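Local structure of esterase (Rhizomucor miehei CAU432, 4WY8) at residues V30-I39 / V93-R101. The protein catalyses the hydrolysis of carboxylic ester bonds, as a fungal carboxylesterase of the alpha/beta hydrolase fold. Residues are numbered along the deposited sequence; the frame is centred on the assembly and turned at random.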
loop_
_atom_site.group_PDB
_atom_site.type_symbol
_atom_site.label_atom_id
_atom_site.label_comp_id
_atom_site.label_asym_id
_atom_site.label_seq_id
_atom_site.Cartn_x
_atom_site.Cartn_y
_atom_site.Cartn_z
ATOM N N VAL A 30 -17.971 -28.883 5.514
ATOM C CA VAL A 30 -17.200 -27.669 5.744
ATOM C C VAL A 30 -17.864 -26.461 5.060
ATOM O O VAL A 30 -18.028 -25.409 5.681
ATOM C CB VAL A 30 -15.747 -27.837 5.236
ATOM C CG1 VAL A 30 -14.883 -26.604 5.574
ATOM C CG2 VAL A 30 -15.129 -29.076 5.849
ATOM N N ARG A 31 -18.259 -26.625 3.795
ATOM C CA ARG A 31 -18.919 -25.553 3.044
ATOM C C ARG A 31 -20.236 -25.116 3.677
ATOM O O ARG A 31 -20.529 -23.903 3.751
ATOM C CB ARG A 31 -19.166 -25.986 1.594
ATOM C CG ARG A 31 -17.893 -26.357 0.828
ATOM C CD ARG A 31 -18.220 -26.871 -0.573
ATOM N NE ARG A 31 -17.022 -27.361 -1.248
ATOM C CZ ARG A 31 -16.955 -28.503 -1.920
ATOM N NH1 ARG A 31 -18.021 -29.276 -2.015
ATOM N NH2 ARG A 31 -15.812 -28.875 -2.487
ATOM N N LYS A 32 -21.025 -26.095 4.132
ATOM C CA LYS A 32 -22.293 -25.765 4.790
ATOM C C LYS A 32 -22.062 -25.027 6.120
ATOM O O LYS A 32 -22.750 -24.045 6.426
ATOM C CB LYS A 32 -23.135 -27.032 4.996
ATOM C CG LYS A 32 -23.953 -27.429 3.746
ATOM C CD LYS A 32 -24.891 -28.633 3.987
ATOM C CE LYS A 32 -26.118 -28.281 4.839
ATOM N NZ LYS A 32 -27.206 -27.589 4.073
ATOM N N ALA A 33 -21.072 -25.472 6.888
ATOM C CA ALA A 33 -20.707 -24.789 8.132
ATOM C C ALA A 33 -20.237 -23.353 7.869
ATOM O O ALA A 33 -20.574 -22.426 8.609
ATOM C CB ALA A 33 -19.610 -25.568 8.863
ATOM N N GLU A 34 -19.488 -23.174 6.788
ATOM C CA GLU A 34 -18.986 -21.862 6.375
ATOM C C GLU A 34 -20.137 -20.914 6.042
ATOM O O GLU A 34 -20.222 -19.765 6.555
ATOM C CB GLU A 34 -18.050 -22.048 5.175
ATOM C CG GLU A 34 -17.467 -20.776 4.614
ATOM C CD GLU A 34 -16.456 -21.019 3.490
ATOM O OE1 GLU A 34 -16.825 -21.679 2.482
ATOM O OE2 GLU A 34 -15.307 -20.508 3.602
ATOM N N ALA A 35 -21.046 -21.416 5.208
ATOM C CA ALA A 35 -22.233 -20.658 4.845
ATOM C C ALA A 35 -23.005 -20.241 6.097
ATOM O O ALA A 35 -23.418 -19.070 6.235
ATOM C CB ALA A 35 -23.139 -21.476 3.918
ATOM N N ALA A 36 -23.171 -21.192 7.018
ATOM C CA ALA A 36 -23.886 -20.899 8.262
ATOM C C ALA A 36 -23.181 -19.822 9.072
ATOM O O ALA A 36 -23.828 -18.925 9.599
ATOM C CB ALA A 36 -24.048 -22.162 9.101
ATOM N N SER A 37 -21.857 -19.893 9.148
ATOM C CA SER A 37 -21.082 -18.906 9.886
ATOM C C SER A 37 -21.243 -17.513 9.284
ATOM O O SER A 37 -21.128 -16.512 9.986
ATOM C CB SER A 37 -19.602 -19.292 9.918
ATOM O OG SER A 37 -18.995 -19.079 8.647
ATOM N N ILE A 38 -21.459 -17.426 7.974
ATOM C CA ILE A 38 -21.767 -16.104 7.435
ATOM C C ILE A 38 -23.218 -15.662 7.757
ATOM O O ILE A 38 -23.453 -14.558 8.269
ATOM C CB ILE A 38 -21.551 -16.036 5.905
ATOM C CG1 ILE A 38 -20.125 -16.463 5.525
ATOM C CG2 ILE A 38 -21.838 -14.635 5.418
ATOM C CD1 ILE A 38 -19.033 -15.515 6.043
ATOM N N ILE A 39 -24.188 -16.520 7.461
ATOM C CA ILE A 39 -25.597 -16.146 7.638
ATOM C C ILE A 39 -25.930 -15.836 9.108
ATOM O O ILE A 39 -26.709 -14.927 9.396
ATOM C CB ILE A 39 -26.545 -17.250 7.115
ATOM C CG1 ILE A 39 -26.297 -17.492 5.625
ATOM C CG2 ILE A 39 -27.997 -16.855 7.334
ATOM C CD1 ILE A 39 -26.832 -18.816 5.120
ATOM N N VAL A 93 -11.418 -25.286 -2.481
ATOM C CA VAL A 93 -12.298 -26.305 -1.910
ATOM C C VAL A 93 -13.567 -25.691 -1.316
ATOM O O VAL A 93 -14.665 -26.257 -1.434
ATOM C CB VAL A 93 -11.551 -27.115 -0.830
ATOM C CG1 VAL A 93 -12.477 -28.138 -0.186
ATOM C CG2 VAL A 93 -10.310 -27.814 -1.447
ATOM N N VAL A 94 -13.412 -24.520 -0.696
ATOM C CA VAL A 94 -14.541 -23.795 -0.116
ATOM C C VAL A 94 -14.609 -22.349 -0.653
ATOM O O VAL A 94 -13.872 -21.979 -1.584
ATOM C CB VAL A 94 -14.434 -23.794 1.423
ATOM C CG1 VAL A 94 -14.216 -25.220 1.930
ATOM C CG2 VAL A 94 -13.255 -22.922 1.861
ATOM N N GLY A 95 -15.444 -21.516 -0.046
ATOM C CA GLY A 95 -15.604 -20.150 -0.513
ATOM C C GLY A 95 -16.775 -20.033 -1.464
ATOM O O GLY A 95 -17.159 -21.008 -2.132
ATOM N N SER A 96 -17.384 -18.854 -1.497
ATOM C CA SER A 96 -18.588 -18.646 -2.308
ATOM C C SER A 96 -18.849 -17.165 -2.471
ATOM O O SER A 96 -18.168 -16.334 -1.874
ATOM C CB SER A 96 -19.809 -19.286 -1.658
ATOM O OG SER A 96 -20.192 -18.523 -0.525
ATOM N N LYS A 97 -19.890 -16.838 -3.209
ATOM C CA LYS A 97 -20.337 -15.458 -3.297
ATOM C C LYS A 97 -20.793 -14.900 -1.957
ATOM O O LYS A 97 -20.777 -13.675 -1.744
ATOM C CB LYS A 97 -21.454 -15.346 -4.324
ATOM C CG LYS A 97 -22.591 -16.333 -4.150
ATOM C CD LYS A 97 -23.461 -16.218 -5.414
ATOM C CE LYS A 97 -24.373 -17.411 -5.618
ATOM N NZ LYS A 97 -24.894 -17.422 -7.022
ATOM N N LEU A 98 -21.112 -15.799 -1.030
ATOM C CA LEU A 98 -21.556 -15.401 0.304
ATOM C C LEU A 98 -20.355 -15.071 1.199
ATOM O O LEU A 98 -20.336 -14.035 1.877
ATOM C CB LEU A 98 -22.422 -16.521 0.925
ATOM C CG LEU A 98 -23.109 -16.319 2.284
ATOM C CD1 LEU A 98 -24.073 -15.114 2.301
ATOM C CD2 LEU A 98 -23.821 -17.615 2.751
ATOM N N THR A 99 -19.332 -15.921 1.193
ATOM C CA THR A 99 -18.170 -15.630 2.023
ATOM C C THR A 99 -17.486 -14.346 1.566
ATOM O O THR A 99 -16.908 -13.602 2.381
ATOM C CB THR A 99 -17.150 -16.762 2.007
ATOM O OG1 THR A 99 -16.687 -16.994 0.672
ATOM C CG2 THR A 99 -17.786 -18.035 2.543
ATOM N N HIS A 100 -17.572 -14.054 0.274
ATOM C CA HIS A 100 -16.854 -12.891 -0.250
ATOM C C HIS A 100 -17.789 -11.750 -0.572
ATOM O O HIS A 100 -17.391 -10.779 -1.228
ATOM C CB HIS A 100 -16.041 -13.270 -1.487
ATOM C CG HIS A 100 -14.863 -14.139 -1.177
ATOM N ND1 HIS A 100 -14.990 -15.430 -0.710
ATOM C CD2 HIS A 100 -13.530 -13.877 -1.220
ATOM C CE1 HIS A 100 -13.783 -15.939 -0.497
ATOM N NE2 HIS A 100 -12.882 -15.017 -0.796
ATOM N N ARG A 101 -19.036 -11.875 -0.120
ATOM C CA ARG A 101 -20.029 -10.842 -0.361
ATOM C C ARG A 101 -19.554 -9.485 0.140
ATOM O O ARG A 101 -19.702 -8.467 -0.538
ATOM C CB ARG A 101 -21.359 -11.200 0.310
ATOM C CG ARG A 101 -22.376 -10.059 0.222
ATOM C CD ARG A 101 -23.700 -10.445 0.860
ATOM N NE ARG A 101 -23.527 -10.725 2.279
ATOM C CZ ARG A 101 -24.432 -11.331 3.038
ATOM N NH1 ARG A 101 -25.576 -11.731 2.513
ATOM N NH2 ARG A 101 -24.185 -11.530 4.321
#
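Glu34 and Arg31 of helix 27-39 bond to the backbone at Gly95 N and Val93 O, in the loop between strand 83-87 and helix 101-111 of the alpha/beta hydrolase fold, and so fasten this N-terminal helix to the loop. Glu34 leaves its CB with CG anti to the backbone N (chi1 179°) and stays extended, which carries the carboxylate to the loop. Its CG lies on the methyl of Thr99, and its CD comes within 3.4 Å of Thr99 CG2, the Glu34 chain roughly perpendicular to that of Thr99. At the tip, OE1 accepts from Gly95 N at 2.9 Å, on the syn side and 15° out of the carboxylate plane, while OE2 rests 3.6 Å from Val94 CG2. One turn earlier, extended Arg31 passes its CG by Val94 CG1 and brings NE to Val93 O at 2.6 Å, with the oxygen lying in the guanidinium plane; NH2 adds a weak second bond to the same carbonyl. NH1 pairs with Glu125 in a salt bridge, so the guanidinium is held by two parts of the chain. Toward the end of the helix the contact turns apolar: Ile38 and Leu98 run antiparallel alongside each other, Ile38 CG2 3.8 Å from Leu98 CG, and Leu98 CD2 reaches Ala35 and Ile39. Ser96 OG accepts from Leu98 N and Thr99 N, an ST turn and ST motif. His100 NE2 hydrogen-bonds to Asp163, beside Ser164, the probable nucleophile. Thr99 OG1 accepts from Ser96 N and shares a 2.7 Å hydrogen bond with His100 ND1.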